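Local coordinates for glutamine aminotransferase class-II domain protein (Ruegeria pomeroyi, PDB 3MDN) that probably hydrolyses glutamine to release ammonia for transfer to an acceptor, as class-II glutamine amidotransferase domains do, at the interface of chains A and B and the interface of chains A and C. Sequence-based numbering; all coordinates share one arbitrary frame. Chains: chain A/B/C, Glutamine aminotransferase class-II domain protein.

Contact 1: the interface of chains A and B. Residues chain A 59-62; chain B 60, 71, 74.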
# COMPACT_ATOMS: atom_id res chain seq x y z
N LEU A 59 17.14 -1.63 4.14
CA LEU A 59 16.47 -2.27 3.01
C LEU A 59 15.05 -1.68 2.81
O LEU A 59 14.21 -1.79 3.69
CB LEU A 59 16.43 -3.79 3.24
CG LEU A 59 15.76 -4.60 2.12
CD1 LEU A 59 16.53 -4.44 0.76
CD2 LEU A 59 15.57 -6.07 2.50
N TYR A 60 14.80 -1.04 1.67
CA TYR A 60 13.50 -0.47 1.38
C TYR A 60 12.99 -1.18 0.16
O TYR A 60 13.65 -1.15 -0.90
CB TYR A 60 13.58 1.04 1.09
CG TYR A 60 12.23 1.71 0.82
CD1 TYR A 60 11.47 1.37 -0.31
CD2 TYR A 60 11.71 2.66 1.69
CE1 TYR A 60 10.23 1.97 -0.56
CE2 TYR A 60 10.47 3.28 1.45
CZ TYR A 60 9.73 2.92 0.32
OH TYR A 60 8.50 3.53 0.08
N ARG A 61 11.83 -1.82 0.29
CA ARG A 61 11.18 -2.45 -0.85
C ARG A 61 9.64 -2.46 -0.77
O ARG A 61 9.05 -2.59 0.31
CB ARG A 61 11.73 -3.85 -1.11
CG ARG A 61 11.62 -4.77 0.05
CD ARG A 61 12.48 -6.04 -0.14
NE ARG A 61 12.05 -6.95 0.90
CZ ARG A 61 12.26 -8.26 0.94
NH1 ARG A 61 12.94 -8.88 -0.01
NH2 ARG A 61 11.77 -8.94 1.98
N ASP A 62 9.03 -2.31 -1.93
CA ASP A 62 7.61 -2.11 -2.03
C ASP A 62 7.15 -2.57 -3.40
O ASP A 62 7.96 -2.67 -4.34
CB ASP A 62 7.32 -0.62 -1.87
CG ASP A 62 6.03 -0.35 -1.12
OD1 ASP A 62 5.25 -1.31 -0.90
OD2 ASP A 62 5.80 0.83 -0.74
N TYR B 60 8.49 11.15 5.18
CA TYR B 60 7.99 9.79 5.01
C TYR B 60 6.65 9.73 5.71
O TYR B 60 6.57 10.01 6.92
CB TYR B 60 8.91 8.77 5.66
CG TYR B 60 8.52 7.33 5.41
CD1 TYR B 60 7.42 6.75 6.06
CD2 TYR B 60 9.24 6.55 4.51
CE1 TYR B 60 7.06 5.42 5.81
CE2 TYR B 60 8.90 5.23 4.26
CZ TYR B 60 7.80 4.66 4.89
OH TYR B 60 7.49 3.34 4.63
N ASN B 71 9.51 -0.86 5.83
CA ASN B 71 10.24 0.25 5.28
C ASN B 71 10.47 1.37 6.29
O ASN B 71 11.61 1.86 6.43
CB ASN B 71 9.58 0.76 4.00
CG ASN B 71 9.61 -0.28 2.90
OD1 ASN B 71 10.53 -1.10 2.82
ND2 ASN B 71 8.59 -0.27 2.05
N ALA B 74 13.04 0.20 8.55
CA ALA B 74 14.39 0.35 7.95
C ALA B 74 14.90 1.78 8.03
O ALA B 74 16.04 2.04 8.44
CB ALA B 74 14.41 -0.12 6.50
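The extended backbone of A:Arg61, in strand 58-62 of chain A, turns its N-H and its carbonyl to the same partner, the side-chain amide of B:Asn71 on helix 70-78 of chain B. This strand-against-helix contact is part of a two-fold symmetric interface between identical chains, which may or may not be the biological pairing. A:Arg61 N donates to the amide oxygen B:Asn71 OD1 at 2.9 Å, tilted 35° from that carbonyl's plane. In return B:Asn71 ND2 gives a hydrogen to A:Arg61 O, also at 2.9 Å; the acceptor lies in the plane of the asparagine amide, but the nitrogen stands well above the plane of the peptide carbonyl. The bonds at both ends restrain the amide's rotation, and they are made with main-chain atoms rather than with the arginine side chain. The amide also lies flat on the ring of A:Tyr60, the two planes 7° apart, with B:Asn71 CG over the middle of the face. The ring gets there with A:Tyr60 CG anti to its backbone N (chi1 -178°), while B:Asn71 CB rests on the CD2-CE2 side. An alanine in place of A:Tyr60 would probably open a gap beneath the asparagine amide, leaving it freer to tilt. One turn along the helix, B:Ala74 CB packs against A:Leu59 O at 3.3 Å. The tyrosines meet too, A:Tyr60 CE2 reaching the edge of the B:Tyr60 ring, 3.8 Å from B:Tyr60 CE2.

Contact 2: the interface of chains A and B. Residues chain A 50, 52, 75, 78-79; chain B 50, 52, 75, 78-79.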
# COMPACT_ATOMS: atom_id res chain seq x y z
N TRP A 50 21.10 -0.23 1.09
CA TRP A 50 22.23 0.71 1.14
C TRP A 50 22.94 0.60 2.45
O TRP A 50 22.35 0.25 3.47
CB TRP A 50 21.76 2.16 0.96
CG TRP A 50 21.14 2.81 2.19
CD1 TRP A 50 21.76 3.62 3.11
CD2 TRP A 50 19.77 2.71 2.62
NE1 TRP A 50 20.87 4.01 4.08
CE2 TRP A 50 19.64 3.48 3.80
CE3 TRP A 50 18.65 2.03 2.11
CZ2 TRP A 50 18.44 3.59 4.49
CZ3 TRP A 50 17.45 2.13 2.80
CH2 TRP A 50 17.35 2.90 3.99
N ASP A 52 25.18 2.66 5.31
CA ASP A 52 25.43 3.98 5.84
C ASP A 52 26.15 3.86 7.17
O ASP A 52 27.37 3.84 7.23
CB ASP A 52 24.10 4.73 6.05
CG ASP A 52 24.33 6.19 6.46
OD1 ASP A 52 25.48 6.67 6.38
OD2 ASP A 52 23.35 6.84 6.87
N VAL A 75 13.24 9.14 0.34
CA VAL A 75 14.44 8.40 0.73
C VAL A 75 15.60 8.59 -0.29
O VAL A 75 16.73 8.91 0.09
CB VAL A 75 14.14 6.90 0.94
CG1 VAL A 75 15.45 6.10 1.01
CG2 VAL A 75 13.29 6.68 2.18
N HIS A 78 17.09 12.08 -0.22
CA HIS A 78 17.69 12.58 1.02
C HIS A 78 18.79 11.70 1.63
O HIS A 78 19.59 12.18 2.42
CB HIS A 78 16.61 12.87 2.09
CG HIS A 78 15.89 14.18 1.91
ND1 HIS A 78 14.71 14.30 1.20
CD2 HIS A 78 16.20 15.43 2.33
CE1 HIS A 78 14.32 15.56 1.20
NE2 HIS A 78 15.21 16.26 1.89
N VAL A 79 18.81 10.42 1.31
CA VAL A 79 19.79 9.55 1.93
C VAL A 79 21.02 9.45 1.02
O VAL A 79 20.89 9.27 -0.19
CB VAL A 79 19.20 8.13 2.19
CG1 VAL A 79 20.30 7.11 2.64
CG2 VAL A 79 18.08 8.24 3.21
N TRP B 50 12.30 14.87 8.58
CA TRP B 50 13.65 14.97 9.17
C TRP B 50 14.56 15.86 8.35
O TRP B 50 14.44 15.92 7.14
CB TRP B 50 14.27 13.58 9.36
CG TRP B 50 14.87 12.98 8.13
CD1 TRP B 50 16.19 13.04 7.73
CD2 TRP B 50 14.18 12.21 7.14
NE1 TRP B 50 16.34 12.36 6.55
CE2 TRP B 50 15.13 11.83 6.17
CE3 TRP B 50 12.85 11.80 6.98
CZ2 TRP B 50 14.80 11.06 5.05
CZ3 TRP B 50 12.51 11.04 5.87
CH2 TRP B 50 13.48 10.67 4.92
N ASP B 52 18.58 16.57 7.21
CA ASP B 52 19.89 15.92 7.13
C ASP B 52 20.78 16.76 6.20
O ASP B 52 21.49 17.63 6.64
CB ASP B 52 19.75 14.46 6.63
CG ASP B 52 21.08 13.71 6.66
OD1 ASP B 52 22.11 14.31 7.06
OD2 ASP B 52 21.10 12.53 6.26
N VAL B 75 14.04 2.71 7.66
CA VAL B 75 14.38 4.11 7.66
C VAL B 75 14.70 4.64 9.07
O VAL B 75 15.70 5.36 9.26
CB VAL B 75 13.27 4.92 6.95
CG1 VAL B 75 13.40 6.43 7.20
CG2 VAL B 75 13.26 4.59 5.46
N HIS B 78 17.96 3.32 10.32
CA HIS B 78 19.16 3.63 9.52
C HIS B 78 19.49 5.12 9.27
O HIS B 78 20.62 5.44 8.97
CB HIS B 78 19.15 2.88 8.18
CG HIS B 78 19.69 1.49 8.28
ND1 HIS B 78 18.88 0.37 8.37
CD2 HIS B 78 20.96 1.03 8.31
CE1 HIS B 78 19.62 -0.71 8.46
NE2 HIS B 78 20.89 -0.34 8.42
N VAL B 79 18.50 5.98 9.35
CA VAL B 79 18.69 7.42 9.14
C VAL B 79 18.90 8.16 10.47
O VAL B 79 18.15 7.94 11.43
CB VAL B 79 17.44 8.06 8.46
CG1 VAL B 79 17.55 9.57 8.47
CG2 VAL B 79 17.33 7.50 7.01
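This is a two-fold symmetric, apolar patch between identical chains, where A:Val75 and A:Val79 face their own counterparts in chain B and help hold the pair together in the deposited assembly; whether the pairing persists in solution the structure alone does not show. On the axis, A:Val75 CG2 meets B:Val75 CG2 at 3.9 Å, branch tip to branch tip, the two side chains set at a slant to each other. A:Val79 CG2 and B:Val79 CG2 repeat this at 3.9 Å, just past the end of helix 70-78. In both valines CG2 lies anti to the carbonyl carbon, and it is this branch that points across, while CG1 of A:Val79 turns back onto its own chain. There it sits 3.4 Å above the plane of the A:Trp50 indole, toward the rim, backing the ring from within the subunit. The far corner of that indole, A:Trp50 CZ2, touches B:His78 CB at 3.8 Å; the histidine meets it through its methylene as the two side chains run past one another in opposite directions. A:His78 and B:Trp50 form the twin contact. No hydrogen bond crosses the patch. At its border A:Asp52 OD2 and B:Asp52 OD2 stand 6.1 Å apart, where their like charges might repel mildly. For the protein, the site supplies a small apolar patch along the two-fold axis of this pair, bringing the ends of the two copies of helix 70-78 together.

Contact 3: the interface of chains A and C. Residues chain A 128-129, 131-133; chain C 125.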
# COMPACT_ATOMS: atom_id res chain seq x y z
N ASP A 128 14.32 -25.26 -1.64
CA ASP A 128 14.20 -24.77 -0.26
C ASP A 128 14.85 -25.73 0.74
O ASP A 128 15.51 -25.30 1.68
CB ASP A 128 12.72 -24.61 0.17
CG ASP A 128 12.00 -23.45 -0.52
OD1 ASP A 128 12.62 -22.65 -1.26
OD2 ASP A 128 10.78 -23.33 -0.31
N MSE A 129 14.63 -27.02 0.55
CA MSE A 129 15.23 -28.02 1.45
C MSE A 129 16.75 -28.04 1.41
O MSE A 129 17.38 -28.52 2.34
CB MSE A 129 14.64 -29.43 1.23
CG MSE A 129 13.84 -29.97 2.47
SE MSE A 129 12.28 -28.94 3.15
CE MSE A 129 11.10 -29.54 1.74
N ILE A 131 18.59 -25.38 1.61
CA ILE A 131 19.09 -24.27 2.39
C ILE A 131 19.56 -24.74 3.79
O ILE A 131 18.82 -25.41 4.49
CB ILE A 131 17.99 -23.18 2.52
CG1 ILE A 131 17.67 -22.59 1.13
CG2 ILE A 131 18.43 -22.09 3.50
CD1 ILE A 131 16.38 -21.79 1.13
N ALA A 132 20.77 -24.38 4.22
CA ALA A 132 21.21 -24.80 5.55
C ALA A 132 20.21 -24.33 6.60
O ALA A 132 19.66 -23.23 6.47
CB ALA A 132 22.59 -24.26 5.88
N ASP A 133 20.01 -25.14 7.64
CA ASP A 133 19.17 -24.78 8.77
C ASP A 133 19.42 -23.35 9.25
O ASP A 133 18.47 -22.64 9.60
CB ASP A 133 19.38 -25.73 9.97
CG ASP A 133 18.93 -27.15 9.70
OD1 ASP A 133 19.19 -28.02 10.56
OD2 ASP A 133 18.33 -27.41 8.64
N LYS C 125 11.60 -25.10 8.94
CA LYS C 125 12.05 -25.95 7.84
C LYS C 125 11.36 -27.32 7.85
O LYS C 125 10.80 -27.73 6.82
CB LYS C 125 13.57 -26.11 7.86
CG LYS C 125 14.12 -26.91 6.70
CD LYS C 125 15.63 -26.75 6.59
CE LYS C 125 16.16 -27.49 5.39
NZ LYS C 125 17.62 -27.54 5.47
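Helix 124-129 of chain C sends C:Lys125 against the end of the same helix in chain A, the loop that follows it and the start of helix 133-136, a small polar contact that may help join the two chains in the assembly, though it need not be biological. The lysine reaches over with an extended chain, CG anti to the backbone N (chi1 -176°), and delivers its terminal amine to a cluster of oxygens on chain A. C:Lys125 NZ donates to the main-chain carbonyl A:Ile131 O at 2.6 Å, with a C=O...N angle of 159° that brings the nitrogen in close to the end of the carbonyl. A longer bond, 3.3 Å, joins C:Lys125 NZ to the carboxylate oxygen A:Asp133 OD2 as a salt bridge, approached nearly in line with the C-O bond. A:Met129 O makes a weak third partner. The aspartate and lysine side chains cross at about a right angle, and A:Asp133 OD2 also lies 3.5 Å from the methylene C:Lys125 CD. Two carbonyls and a carboxylate around one amine would probably favour its charged form. In chain A the site runs from the last residue of helix 124-129 through the short loop to the first residue of helix 133-136; in chain C it is near the start of helix 124-129.

Contact 1 and contact 2 belong to one A-B interface, their C-alpha centres about 11 Å apart, and they share helix 70-78: residues 71 and 74 serve contact 1, and 75 and 78, with 79 just beyond, serve contact 2. A polar grip on a strand thus lies beside an apolar patch that straddles the two-fold axis. Contact 3 lies about 26 Å from contact 1 and about 34 Å from contact 2, uses residues of neither, and joins chain A to chain C. Chain A therefore pairs through two separate surfaces, which fits the four copies of the deposited assembly, although whether that tetramer is biological remains an inference.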